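PDB 6ZPV: MgGH51 from Meripilus giganteus, which catalyses the hydrolysis of terminal non-reducing alpha-L-arabinofuranosyl residues of arabinosides, probably those of plant cell-wall polysaccharides. Local coordinates for residues A[2-7]-A[524-528]; A[289-293]-A[362-366]; A[306-310]-A[365-370]; A[546-552]-A[620-626]. All blocks are in the same frame, centred on the assembly; numbering follows the deposited sequence.

Interaction 1: A[2-7]-A[524-528]; sequences TVTVNK and LPSTL. With ACT (acetate ion), chain S.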
loop_
_atom_site.group_PDB
_atom_site.type_symbol
_atom_site.label_atom_id
_atom_site.label_comp_id
_atom_site.label_asym_id
_atom_site.label_seq_id
_atom_site.Cartn_x
_atom_site.Cartn_y
_atom_site.Cartn_z
ATOM N N THR A 2 -23.728 -32.472 3.989
ATOM C CA THR A 2 -24.798 -31.637 4.573
ATOM C C THR A 2 -24.225 -30.586 5.517
ATOM O O THR A 2 -23.428 -30.961 6.392
ATOM C CB THR A 2 -25.793 -32.509 5.311
ATOM O OG1 THR A 2 -26.420 -33.376 4.374
ATOM C CG2 THR A 2 -26.828 -31.665 6.034
ATOM N N VAL A 3 -24.562 -29.350 5.307
ATOM C CA VAL A 3 -24.144 -28.250 6.190
ATOM C C VAL A 3 -25.363 -27.696 6.880
ATOM O O VAL A 3 -26.218 -27.052 6.230
ATOM C CB VAL A 3 -23.416 -27.151 5.411
ATOM C CG1 VAL A 3 -22.993 -26.056 6.343
ATOM C CG2 VAL A 3 -22.209 -27.697 4.688
ATOM N N THR A 4 -25.486 -27.974 8.175
ATOM C CA THR A 4 -26.600 -27.481 8.977
ATOM C C THR A 4 -26.189 -26.149 9.578
ATOM O O THR A 4 -25.128 -26.084 10.244
ATOM C CB THR A 4 -26.971 -28.515 10.034
ATOM O OG1 THR A 4 -27.415 -29.704 9.370
ATOM C CG2 THR A 4 -28.084 -28.016 10.943
ATOM N N VAL A 5 -27.028 -25.133 9.457
ATOM C CA VAL A 5 -26.738 -23.762 9.916
ATOM C C VAL A 5 -27.495 -23.507 11.199
ATOM O O VAL A 5 -28.733 -23.659 11.220
ATOM C CB VAL A 5 -27.098 -22.742 8.834
ATOM C CG1 VAL A 5 -26.681 -21.378 9.308
ATOM C CG2 VAL A 5 -26.426 -23.134 7.509
ATOM N N ASN A 6 -26.811 -23.137 12.259
ATOM C CA ASN A 6 -27.481 -22.779 13.519
ATOM C C ASN A 6 -28.132 -21.416 13.368
ATOM O O ASN A 6 -27.487 -20.449 12.892
ATOM C CB ASN A 6 -26.436 -22.780 14.636
ATOM C CG ASN A 6 -26.983 -22.865 16.040
ATOM O OD1 ASN A 6 -27.949 -22.188 16.393
ATOM N ND2 ASN A 6 -26.279 -23.680 16.820
ATOM N N LYS A 7 -29.382 -21.296 13.811
ATOM C CA LYS A 7 -30.081 -20.012 13.796
ATOM C C LYS A 7 -29.537 -19.042 14.841
ATOM O O LYS A 7 -29.853 -17.861 14.753
ATOM C CB LYS A 7 -31.583 -20.161 13.995
ATOM C CG LYS A 7 -31.983 -20.651 15.381
ATOM C CD LYS A 7 -33.493 -20.647 15.658
ATOM C CE LYS A 7 -33.859 -21.376 16.930
ATOM N NZ LYS A 7 -33.278 -20.706 18.118
ATOM N N LEU A 524 -22.668 -17.206 12.380
ATOM C CA LEU A 524 -23.652 -18.309 12.526
ATOM C C LEU A 524 -22.897 -19.641 12.481
ATOM O O LEU A 524 -22.384 -20.041 11.438
ATOM C CB LEU A 524 -24.690 -18.260 11.399
ATOM C CG LEU A 524 -25.602 -17.077 11.388
ATOM C CD1 LEU A 524 -26.532 -17.150 10.217
ATOM C CD2 LEU A 524 -26.473 -16.997 12.668
ATOM N N PRO A 525 -22.812 -20.358 13.627
ATOM C CA PRO A 525 -22.135 -21.650 13.593
ATOM C C PRO A 525 -22.815 -22.598 12.588
ATOM O O PRO A 525 -24.045 -22.516 12.359
ATOM C CB PRO A 525 -22.247 -22.209 15.027
ATOM C CG PRO A 525 -22.627 -21.026 15.864
ATOM C CD PRO A 525 -23.320 -20.010 14.968
ATOM N N SER A 526 -22.017 -23.499 12.060
ATOM C CA SER A 526 -22.495 -24.501 11.096
ATOM C C SER A 526 -21.712 -25.770 11.322
ATOM O O SER A 526 -20.659 -25.787 12.000
ATOM C CB SER A 526 -22.394 -23.991 9.672
ATOM O OG SER A 526 -21.035 -23.732 9.309
ATOM N N THR A 527 -22.164 -26.859 10.690
ATOM C CA THR A 527 -21.345 -28.061 10.585
ATOM C C THR A 527 -19.898 -27.694 10.317
ATOM O O THR A 527 -19.642 -26.905 9.399
ATOM C CB THR A 527 -21.884 -28.923 9.447
ATOM O OG1 THR A 527 -23.299 -29.138 9.607
ATOM C CG2 THR A 527 -21.162 -30.243 9.292
ATOM N N LEU A 528 -18.960 -28.278 11.039
ATOM C CA LEU A 528 -17.556 -27.960 10.810
ATOM C C LEU A 528 -17.037 -28.610 9.545
ATOM O O LEU A 528 -17.278 -29.802 9.308
ATOM C CB LEU A 528 -16.695 -28.379 12.002
ATOM C CG LEU A 528 -16.877 -27.598 13.285
ATOM C CD1 LEU A 528 -16.170 -28.285 14.457
ATOM C CD2 LEU A 528 -16.419 -26.178 13.177
HETATM C C ACT S . -23.043 -31.762 11.981
HETATM O O ACT S . -21.960 -31.761 12.809
HETATM O OXT ACT S . -23.862 -30.776 11.780
HETATM C CH3 ACT S . -23.302 -33.014 11.070
#
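The flat groups that meet here are the peptide units of T4, N6 and P525, and they meet through backbone N-H and C=O groups. N6 N bonds to P525 O, 2.8 Å away. T527 N bonds to T4 O, and S526 CA adds a CA-H...O contact to T4 O at 3.2 Å. Beside these, the proline ring lies against N6 CB through its CD. Proline, which has no N-H to offer, can serve here because only its carbonyl is used. T527 also holds the amide of T4: its hydroxyl lies beside its own backbone N (chi1 -52°), where OG1 accepts T4 N at 2.9 Å. The same OG1 donates to the acetate, probably a guest from the crystallisation liquor, at ACT OXT, 2.8 Å away. A single bridge, V5 with S526, just beyond strand 2-4, joins this N-terminal segment to a loop of the C-terminal beta-sandwich, the accessory domain of GH51 enzymes. A valine in place of T527 would probably leave T4 N without its acceptor on this loop. The buried V3 and V5 pack here too, V5 CG1 on L524 CB at 4.2 Å and V3 CG1 near S526 CB; the branched aliphatic chains continue onto W537 and I539 of strand 535-541. N6 OD1 accepts the backbone N of N8, two residues on.

Interaction 2: A[289-293]-A[362-366]; sequences VWAGY and RWHDF
A buried loop-to-helix contact seats A291 and its neighbours, just past strand 284-289 of the (beta/alpha)8 barrel, against R362 and F366 on helix 359-373. F366 supplies a flat wall: A291 CA lies over one ring face, 4.1 Å from the centroid and 24° off the normal, and W290 O comes to 3.3 Å from F366 CE2. The small methyl of A291 fits beside R362 NH1 and V348. R362 reaches past the ring, its chain bent at chi3 (-65°), which turns the guanidinium back to the loop. R362 NH1 gives A291 O a nearly straight bond of 2.9 Å in the guanidinium plane, although the donor stands well above the plane of the carbonyl. Y293 CB rests over one guanidinium face, 3.7 Å from R362 NH1. G292, between A291 and Y293 in the chain, has a positive phi, and a side chain would press on R362 CD and on the preceding carbonyl. NE also bonds to S358 OG and NH2 to A355 O, while NH1 also salt-bridges D352. With its charge paired and its N-H groups spread over several acceptors, the buried guanidinium is likely to be held in one orientation, fixing the loop to the helix.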
loop_
_atom_site.group_PDB
_atom_site.type_symbol
_atom_site.label_atom_id
_atom_site.label_comp_id
_atom_site.label_asym_id
_atom_site.label_seq_id
_atom_site.Cartn_x
_atom_site.Cartn_y
_atom_site.Cartn_z
ATOM N N VAL A 289 4.810 1.955 15.012
ATOM C CA VAL A 289 5.881 2.826 15.508
ATOM C C VAL A 289 7.182 2.039 15.523
ATOM O O VAL A 289 7.227 0.861 15.865
ATOM C CB VAL A 289 5.580 3.437 16.886
ATOM C CG1 VAL A 289 4.400 4.367 16.801
ATOM C CG2 VAL A 289 5.369 2.405 17.996
ATOM N N TRP A 290 8.267 2.736 15.184
ATOM C CA TRP A 290 9.614 2.170 15.276
ATOM C C TRP A 290 9.935 1.880 16.734
ATOM O O TRP A 290 9.593 2.683 17.631
ATOM C CB TRP A 290 10.598 3.170 14.646
ATOM C CG TRP A 290 11.952 2.542 14.424
ATOM C CD1 TRP A 290 12.299 1.785 13.335
ATOM C CD2 TRP A 290 13.124 2.613 15.237
ATOM N NE1 TRP A 290 13.584 1.348 13.429
ATOM C CE2 TRP A 290 14.123 1.855 14.594
ATOM C CE3 TRP A 290 13.468 3.317 16.402
ATOM C CZ2 TRP A 290 15.434 1.752 15.076
ATOM C CZ3 TRP A 290 14.747 3.237 16.903
ATOM C CH2 TRP A 290 15.738 2.465 16.233
ATOM N N ALA A 291 10.599 0.747 16.987
ATOM C CA ALA A 291 10.686 0.213 18.368
ATOM C C ALA A 291 12.110 -0.117 18.788
ATOM O O ALA A 291 12.283 -0.912 19.707
ATOM C CB ALA A 291 9.757 -0.965 18.533
ATOM N N GLY A 292 13.102 0.519 18.213
ATOM C CA GLY A 292 14.492 0.337 18.682
ATOM C C GLY A 292 15.273 -0.760 18.017
ATOM O O GLY A 292 16.343 -1.129 18.507
ATOM N N TYR A 293 14.796 -1.303 16.904
ATOM C CA TYR A 293 15.478 -2.341 16.102
ATOM C C TYR A 293 15.483 -1.980 14.642
ATOM O O TYR A 293 14.466 -1.477 14.122
ATOM C CB TYR A 293 14.826 -3.727 16.341
ATOM C CG TYR A 293 15.495 -4.832 15.586
ATOM C CD1 TYR A 293 16.721 -5.319 15.983
ATOM C CD2 TYR A 293 14.914 -5.416 14.481
ATOM C CE1 TYR A 293 17.351 -6.323 15.273
ATOM C CE2 TYR A 293 15.516 -6.441 13.788
ATOM C CZ TYR A 293 16.761 -6.894 14.156
ATOM O OH TYR A 293 17.392 -7.921 13.529
ATOM N N ARG A 362 12.303 -3.517 25.112
ATOM C CA ARG A 362 11.815 -2.516 24.161
ATOM C C ARG A 362 10.267 -2.393 24.246
ATOM O O ARG A 362 9.738 -1.269 24.399
ATOM C CB ARG A 362 12.296 -2.790 22.741
ATOM C CG ARG A 362 13.811 -2.737 22.627
ATOM C CD ARG A 362 14.346 -2.944 21.210
ATOM N NE ARG A 362 14.085 -4.274 20.652
ATOM C CZ ARG A 362 13.261 -4.616 19.669
ATOM N NH1 ARG A 362 12.426 -3.740 19.118
ATOM N NH2 ARG A 362 13.278 -5.842 19.206
ATOM N N TRP A 363 9.591 -3.521 24.140
ATOM C CA TRP A 363 8.134 -3.553 24.372
ATOM C C TRP A 363 7.807 -2.962 25.735
ATOM O O TRP A 363 6.892 -2.117 25.846
ATOM C CB TRP A 363 7.646 -5.020 24.310
ATOM C CG TRP A 363 6.236 -5.213 24.800
ATOM C CD1 TRP A 363 5.837 -5.537 26.054
ATOM C CD2 TRP A 363 5.029 -5.030 24.036
ATOM N NE1 TRP A 363 4.487 -5.550 26.148
ATOM C CE2 TRP A 363 3.965 -5.250 24.919
ATOM C CE3 TRP A 363 4.733 -4.670 22.710
ATOM C CZ2 TRP A 363 2.635 -5.160 24.531
ATOM C CZ3 TRP A 363 3.422 -4.575 22.332
ATOM C CH2 TRP A 363 2.378 -4.821 23.230
ATOM N N HIS A 364 8.445 -3.410 26.804
ATOM C CA HIS A 364 8.067 -2.896 28.126
ATOM C C HIS A 364 8.191 -1.378 28.163
ATOM O O HIS A 364 7.253 -0.689 28.628
ATOM C CB HIS A 364 8.948 -3.515 29.201
ATOM C CG HIS A 364 8.652 -2.943 30.560
ATOM N ND1 HIS A 364 9.203 -1.745 31.003
ATOM C CD2 HIS A 364 7.780 -3.328 31.495
ATOM C CE1 HIS A 364 8.715 -1.469 32.218
ATOM N NE2 HIS A 364 7.876 -2.381 32.515
ATOM N N ASP A 365 9.310 -0.860 27.711
ATOM C CA ASP A 365 9.537 0.584 27.912
ATOM C C ASP A 365 8.654 1.420 26.946
ATOM O O ASP A 365 8.097 2.419 27.365
ATOM C CB ASP A 365 11.021 0.928 27.766
ATOM C CG ASP A 365 11.902 0.322 28.858
ATOM O OD1 ASP A 365 11.371 -0.326 29.789
ATOM O OD2 ASP A 365 13.115 0.573 28.807
ATOM N N PHE A 366 8.527 0.972 25.694
ATOM C CA PHE A 366 7.625 1.673 24.780
ATOM C C PHE A 366 6.218 1.602 25.259
ATOM O O PHE A 366 5.558 2.655 25.297
ATOM C CB PHE A 366 7.743 1.134 23.337
ATOM C CG PHE A 366 8.809 1.760 22.469
ATOM C CD1 PHE A 366 10.127 1.334 22.553
ATOM C CD2 PHE A 366 8.481 2.783 21.626
ATOM C CE1 PHE A 366 11.103 1.941 21.778
ATOM C CE2 PHE A 366 9.464 3.404 20.848
ATOM C CZ PHE A 366 10.759 2.969 20.917
#

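Interaction 3: A[306-310]-A[365-370]; sequences APYIQ and DFVTAL. With NAG (2-acetamido-2-deoxy-beta-D-glucopyranose), chain D.
I309 is the bump of this contact: its side chain enters a hollow on the neighbouring helix lined by D365, F366, A369 and L370, a knob-into-hole fit. The floor on one side is the F366 ring, and I309 CG1 sits over its centre, 3.6 Å from the centroid and 2° off the normal, a CH-pi contact of almost ideal aim. Because A291 lies on the opposite face, the phenylalanine is sandwiched between loop and helix. The two branches of I309 divide the hollow. CG1 stands beside the backbone N (chi1 -67°) and the chain then runs on extended, so that CD1 reaches the backbone at D365 O, 3.8 Å away, and the CB of the same residue. The other branch, CG2, drops against A369 CB at 3.5 Å. The small alanine suits this close approach, and beta-branched isoleucine suits the knob because it fills both directions at once. L370 closes the far wall, but it was modelled in two conformers, so its touch on CG2 is less certain. These are helices 306-320 and 359-373, which flank the outside of the (beta/alpha)8 barrel; the segments cross at -47° with axes 10.0 Å apart. Y308 adds a smaller bump, CB to F366 CZ at 4.2 Å, and Y308 O approaches F366 CE2. The Y308 ring leads away from this helix, to a glycan pocket: the acetyl methyl C8 of the N-acetylglucosamine lies over one face, offset toward the rim, 3.8 Å from Y308 CE1, while P307 CB borders the same methyl and R241 hydrogen-bonds the sugar.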
loop_
_atom_site.group_PDB
_atom_site.type_symbol
_atom_site.label_atom_id
_atom_site.label_comp_id
_atom_site.label_asym_id
_atom_site.label_seq_id
_atom_site.Cartn_x
_atom_site.Cartn_y
_atom_site.Cartn_z
ATOM N N ALA A 306 14.848 6.406 25.340
ATOM C CA ALA A 306 13.925 7.497 25.705
ATOM C C ALA A 306 13.627 8.430 24.542
ATOM O O ALA A 306 12.451 8.767 24.326
ATOM C CB ALA A 306 14.408 8.246 26.910
ATOM N N PRO A 307 14.598 8.919 23.755
ATOM C CA PRO A 307 14.243 9.857 22.678
ATOM C C PRO A 307 13.357 9.238 21.591
ATOM O O PRO A 307 12.581 9.946 20.946
ATOM C CB PRO A 307 15.607 10.302 22.112
ATOM C CG PRO A 307 16.643 9.924 23.141
ATOM C CD PRO A 307 16.060 8.753 23.902
ATOM N N TYR A 308 13.520 7.941 21.364
ATOM C CA TYR A 308 12.747 7.212 20.352
ATOM C C TYR A 308 11.341 6.924 20.853
ATOM O O TYR A 308 10.387 6.934 20.063
ATOM C CB TYR A 308 13.524 5.949 19.958
ATOM C CG TYR A 308 14.930 6.223 19.493
ATOM C CD1 TYR A 308 15.205 6.541 18.163
ATOM C CD2 TYR A 308 15.981 6.219 20.398
ATOM C CE1 TYR A 308 16.488 6.842 17.776
ATOM C CE2 TYR A 308 17.267 6.532 19.975
ATOM C CZ TYR A 308 17.523 6.844 18.670
ATOM O OH TYR A 308 18.798 7.157 18.323
ATOM N N ILE A 309 11.206 6.697 22.156
ATOM C CA ILE A 309 9.885 6.573 22.776
ATOM C C ILE A 309 9.150 7.929 22.629
ATOM O O ILE A 309 7.975 7.976 22.239
ATOM C CB ILE A 309 10.019 6.131 24.246
ATOM C CG1 ILE A 309 10.548 4.721 24.300
ATOM C CG2 ILE A 309 8.675 6.298 24.987
ATOM C CD1 ILE A 309 10.925 4.213 25.677
ATOM N N GLN A 310 9.864 9.043 22.913
ATOM C CA GLN A 310 9.207 10.346 22.737
ATOM C C GLN A 310 8.825 10.571 21.272
ATOM O O GLN A 310 7.755 11.141 21.008
ATOM C CB GLN A 310 10.134 11.464 23.235
ATOM C CG GLN A 310 9.453 12.836 23.131
ATOM C CD GLN A 310 8.196 12.954 23.970
ATOM O OE1 GLN A 310 7.081 13.348 23.452
ATOM N NE2 GLN A 310 8.313 12.649 25.224
ATOM N N ASP A 365 9.310 -0.860 27.711
ATOM C CA ASP A 365 9.537 0.584 27.912
ATOM C C ASP A 365 8.654 1.420 26.946
ATOM O O ASP A 365 8.097 2.419 27.365
ATOM C CB ASP A 365 11.021 0.928 27.766
ATOM C CG ASP A 365 11.902 0.322 28.858
ATOM O OD1 ASP A 365 11.371 -0.326 29.789
ATOM O OD2 ASP A 365 13.115 0.573 28.807
ATOM N N PHE A 366 8.527 0.972 25.694
ATOM C CA PHE A 366 7.625 1.673 24.780
ATOM C C PHE A 366 6.218 1.602 25.259
ATOM O O PHE A 366 5.558 2.655 25.297
ATOM C CB PHE A 366 7.743 1.134 23.337
ATOM C CG PHE A 366 8.809 1.760 22.469
ATOM C CD1 PHE A 366 10.127 1.334 22.553
ATOM C CD2 PHE A 366 8.481 2.783 21.626
ATOM C CE1 PHE A 366 11.103 1.941 21.778
ATOM C CE2 PHE A 366 9.464 3.404 20.848
ATOM C CZ PHE A 366 10.759 2.969 20.917
ATOM N N VAL A 367 5.679 0.431 25.552
ATOM C CA VAL A 367 4.241 0.347 25.842
ATOM C C VAL A 367 3.946 0.970 27.218
ATOM O O VAL A 367 2.901 1.620 27.376
ATOM C CB VAL A 367 3.712 -1.097 25.718
ATOM C CG1 VAL A 367 2.255 -1.184 26.129
ATOM C CG2 VAL A 367 3.910 -1.568 24.305
ATOM N N THR A 368 4.837 0.834 28.206
ATOM C CA THR A 368 4.551 1.483 29.497
ATOM C C THR A 368 4.343 3.001 29.252
ATOM O O THR A 368 3.389 3.617 29.755
ATOM C CB THR A 368 5.653 1.205 30.527
ATOM O OG1 THR A 368 5.713 -0.205 30.766
ATOM C CG2 THR A 368 5.400 1.904 31.837
ATOM N N ALA A 369 5.281 3.606 28.501
ATOM C CA ALA A 369 5.195 5.056 28.219
ATOM C C ALA A 369 3.986 5.401 27.348
ATOM O O ALA A 369 3.251 6.369 27.636
ATOM C CB ALA A 369 6.468 5.540 27.606
ATOM N N LEU A 370 3.834 4.678 26.229
ATOM C CA LEU A 370 2.789 5.034 25.277
ATOM C C LEU A 370 1.388 4.741 25.831
ATOM O O LEU A 370 0.462 5.536 25.602
ATOM C CB LEU A 370 3.043 4.323 23.943
ATOM C CG LEU A 370 3.981 5.018 22.962
ATOM C CD1 LEU A 370 5.375 5.327 23.512
ATOM C CD2 LEU A 370 4.098 4.231 21.696
HETATM C C1 NAG D . 16.637 14.477 16.571
HETATM C C2 NAG D . 17.530 13.516 17.314
HETATM C C3 NAG D . 18.313 14.317 18.405
HETATM C C4 NAG D . 18.918 15.570 17.818
HETATM C C5 NAG D . 17.997 16.401 16.965
HETATM C C6 NAG D . 18.651 17.593 16.225
HETATM C C7 NAG D . 16.410 11.306 17.494
HETATM C C8 NAG D . 15.485 10.440 18.258
HETATM N N2 NAG D . 16.715 12.524 17.985
HETATM O O3 NAG D . 19.215 13.463 19.025
HETATM O O4 NAG D . 19.384 16.416 18.913
HETATM O O5 NAG D . 17.406 15.516 15.994
HETATM O O6 NAG D . 19.603 16.956 15.271
HETATM O O7 NAG D . 16.728 10.881 16.388
#

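Interaction 4: A[546-552]-A[620-626]; sequences GKTFIKI and SVITVTT
T548 and T626 cross at about a right angle near one end of an antiparallel strand pair, 547-552 with 620-625, in the C-terminal beta-sandwich. T548 can be followed outward from CB, which lies 3.5 Å from V624 O and also touches V624 CG2. Next comes OG1, set beside the backbone N (chi1 -57°): it accepts T626 OG1 at 2.8 Å and gives its own proton to G546 O, also at 2.8 Å. The second tip, CG2, turns to L524 CD1 at 4.0 Å, part of the neighbouring contact. G546 O thus has two donors, T548 OG1 and T626 N, which come from opposite faces of its plane. G546 itself has a positive phi, and a CB there would collide with T626 O. Farther along, backbone bonds pair I550 with I622 and I552 with S620, and the isoleucines, I552 CD1 to I622 CD1 at 4.2 Å, pack on F610 and Y612 of strand 609-614. On the other face T623 OG1 meets the edge of F549 at CD1, 3.6 Å away, while K551 lies alongside V621 before its bent chain carries NZ to E468. An alanine at T548 would probably leave the T626 hydroxyl without its acceptor here and G546 O with one donor fewer. Since T548 OG1 both accepts and donates, threonine helps keep these buried polar atoms satisfied among apolar side chains.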
loop_
_atom_site.group_PDB
_atom_site.type_symbol
_atom_site.label_atom_id
_atom_site.label_comp_id
_atom_site.label_asym_id
_atom_site.label_seq_id
_atom_site.Cartn_x
_atom_site.Cartn_y
_atom_site.Cartn_z
ATOM N N GLY A 546 -30.852 -9.084 7.968
ATOM C CA GLY A 546 -30.945 -10.532 7.810
ATOM C C GLY A 546 -30.199 -11.061 6.577
ATOM O O GLY A 546 -30.273 -12.267 6.326
ATOM N N LYS A 547 -29.470 -10.212 5.834
ATOM C CA LYS A 547 -28.636 -10.710 4.725
ATOM C C LYS A 547 -27.625 -11.694 5.323
ATOM O O LYS A 547 -26.925 -11.386 6.304
ATOM C CB LYS A 547 -27.975 -9.573 3.986
ATOM C CG LYS A 547 -28.784 -8.912 2.945
ATOM C CD LYS A 547 -27.871 -8.036 2.126
ATOM C CE LYS A 547 -28.580 -7.579 0.908
ATOM N NZ LYS A 547 -27.663 -6.644 0.228
ATOM N N THR A 548 -27.561 -12.892 4.734
ATOM C CA THR A 548 -26.801 -14.010 5.270
ATOM C C THR A 548 -25.843 -14.482 4.179
ATOM O O THR A 548 -26.296 -14.836 3.051
ATOM C CB THR A 548 -27.764 -15.120 5.735
ATOM O OG1 THR A 548 -28.666 -14.572 6.693
ATOM C CG2 THR A 548 -27.053 -16.318 6.318
ATOM N N PHE A 549 -24.563 -14.481 4.505
ATOM C CA PHE A 549 -23.455 -14.672 3.536
ATOM C C PHE A 549 -22.804 -16.003 3.780
ATOM O O PHE A 549 -22.190 -16.205 4.842
ATOM C CB PHE A 549 -22.455 -13.548 3.696
ATOM C CG PHE A 549 -23.041 -12.166 3.703
ATOM C CD1 PHE A 549 -23.406 -11.548 2.533
ATOM C CD2 PHE A 549 -23.201 -11.486 4.894
ATOM C CE1 PHE A 549 -23.925 -10.260 2.520
ATOM C CE2 PHE A 549 -23.704 -10.209 4.925
ATOM C CZ PHE A 549 -24.093 -9.617 3.732
ATOM N N ILE A 550 -22.972 -16.927 2.849
ATOM C CA ILE A 550 -22.410 -18.276 2.905
ATOM C C ILE A 550 -21.209 -18.310 2.000
ATOM O O ILE A 550 -21.337 -18.262 0.769
ATOM C CB ILE A 550 -23.470 -19.318 2.512
ATOM C CG1 ILE A 550 -24.724 -19.247 3.356
ATOM C CG2 ILE A 550 -22.845 -20.699 2.514
ATOM C CD1 ILE A 550 -25.909 -19.998 2.787
ATOM N N LYS A 551 -20.005 -18.313 2.588
ATOM C CA LYS A 551 -18.734 -18.278 1.827
ATOM C C LYS A 551 -18.140 -19.663 1.786
ATOM O O LYS A 551 -18.028 -20.292 2.837
ATOM C CB LYS A 551 -17.802 -17.207 2.458
ATOM C CG LYS A 551 -18.374 -15.805 2.377
ATOM C CD LYS A 551 -17.429 -14.681 2.504
ATOM C CE LYS A 551 -16.906 -14.499 3.886
ATOM N NZ LYS A 551 -17.394 -13.172 4.562
ATOM N N ILE A 552 -17.794 -20.112 0.586
ATOM C CA ILE A 552 -17.407 -21.515 0.353
ATOM C C ILE A 552 -16.117 -21.546 -0.454
ATOM O O ILE A 552 -16.054 -20.988 -1.582
ATOM C CB ILE A 552 -18.488 -22.252 -0.437
ATOM C CG1 ILE A 552 -19.870 -22.108 0.210
ATOM C CG2 ILE A 552 -18.101 -23.712 -0.630
ATOM C CD1 ILE A 552 -21.038 -22.430 -0.699
ATOM N N SER A 620 -16.835 -19.176 -3.620
ATOM C CA SER A 620 -18.243 -18.855 -3.897
ATOM C C SER A 620 -18.836 -18.120 -2.714
ATOM O O SER A 620 -18.521 -18.444 -1.553
ATOM C CB SER A 620 -19.061 -20.084 -4.218
ATOM O OG SER A 620 -18.454 -20.863 -5.250
ATOM N N VAL A 621 -19.776 -17.238 -2.993
ATOM C CA VAL A 621 -20.581 -16.579 -1.940
ATOM C C VAL A 621 -22.042 -16.705 -2.355
ATOM O O VAL A 621 -22.412 -16.238 -3.450
ATOM C CB VAL A 621 -20.232 -15.101 -1.771
ATOM C CG1 VAL A 621 -21.075 -14.496 -0.652
ATOM C CG2 VAL A 621 -18.737 -14.925 -1.523
ATOM N N ILE A 622 -22.836 -17.287 -1.482
ATOM C CA ILE A 622 -24.294 -17.360 -1.656
ATOM C C ILE A 622 -24.887 -16.418 -0.624
ATOM O O ILE A 622 -24.592 -16.569 0.590
ATOM C CB ILE A 622 -24.848 -18.795 -1.512
ATOM C CG1 ILE A 622 -24.296 -19.645 -2.642
ATOM C CG2 ILE A 622 -26.388 -18.747 -1.524
ATOM C CD1 ILE A 622 -24.626 -21.144 -2.525
ATOM N N THR A 623 -25.722 -15.457 -1.048
ATOM C CA THR A 623 -26.372 -14.506 -0.135
ATOM C C THR A 623 -27.871 -14.750 -0.166
ATOM O O THR A 623 -28.498 -14.621 -1.247
ATOM C CB THR A 623 -26.043 -13.068 -0.501
ATOM O OG1 THR A 623 -24.614 -12.901 -0.547
ATOM C CG2 THR A 623 -26.633 -12.103 0.492
ATOM N N VAL A 624 -28.442 -15.017 0.985
ATOM C CA VAL A 624 -29.904 -15.166 1.162
ATOM C C VAL A 624 -30.327 -14.219 2.284
ATOM O O VAL A 624 -29.473 -13.663 2.989
ATOM C CB VAL A 624 -30.259 -16.638 1.491
ATOM C CG1 VAL A 624 -29.974 -17.503 0.291
ATOM C CG2 VAL A 624 -29.615 -17.181 2.745
ATOM N N THR A 625 -31.612 -14.049 2.479
ATOM C CA THR A 625 -32.151 -13.332 3.651
ATOM C C THR A 625 -32.705 -14.376 4.613
ATOM O O THR A 625 -33.502 -15.214 4.200
ATOM C CB THR A 625 -33.137 -12.258 3.261
ATOM O OG1 THR A 625 -32.491 -11.352 2.365
ATOM C CG2 THR A 625 -33.632 -11.507 4.448
ATOM N N THR A 626 -32.372 -14.244 5.904
ATOM C CA THR A 626 -32.903 -15.148 6.955
ATOM C C THR A 626 -33.464 -14.331 8.114
ATOM O O THR A 626 -32.941 -13.244 8.402
ATOM C CB THR A 626 -31.856 -16.135 7.463
ATOM O OG1 THR A 626 -30.852 -15.435 8.184
ATOM C CG2 THR A 626 -31.253 -16.958 6.358
HETATM O O HOH W 1 -16.789 -22.545 -3.948
#

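From the N terminus, residues 2-7 open interaction 1, which closes only at 524-528 and so brings the start of the chain to the C-terminal beta-sandwich. Interactions 2 and 3 are nested inside that long loop, within the catalytic barrel. They begin at 289-293 and 306-310 and both end on helix 359-373, so they overlap in D365 and F366; W290 also packs on Y308. Interaction 4 follows in series, pairing 546-552 with 620-626 near the C terminus. It adjoins interaction 1, their centres about 13 Å apart, so both chain ends are anchored together, whereas the barrel contacts lie more than 40 Å from them, centre to centre.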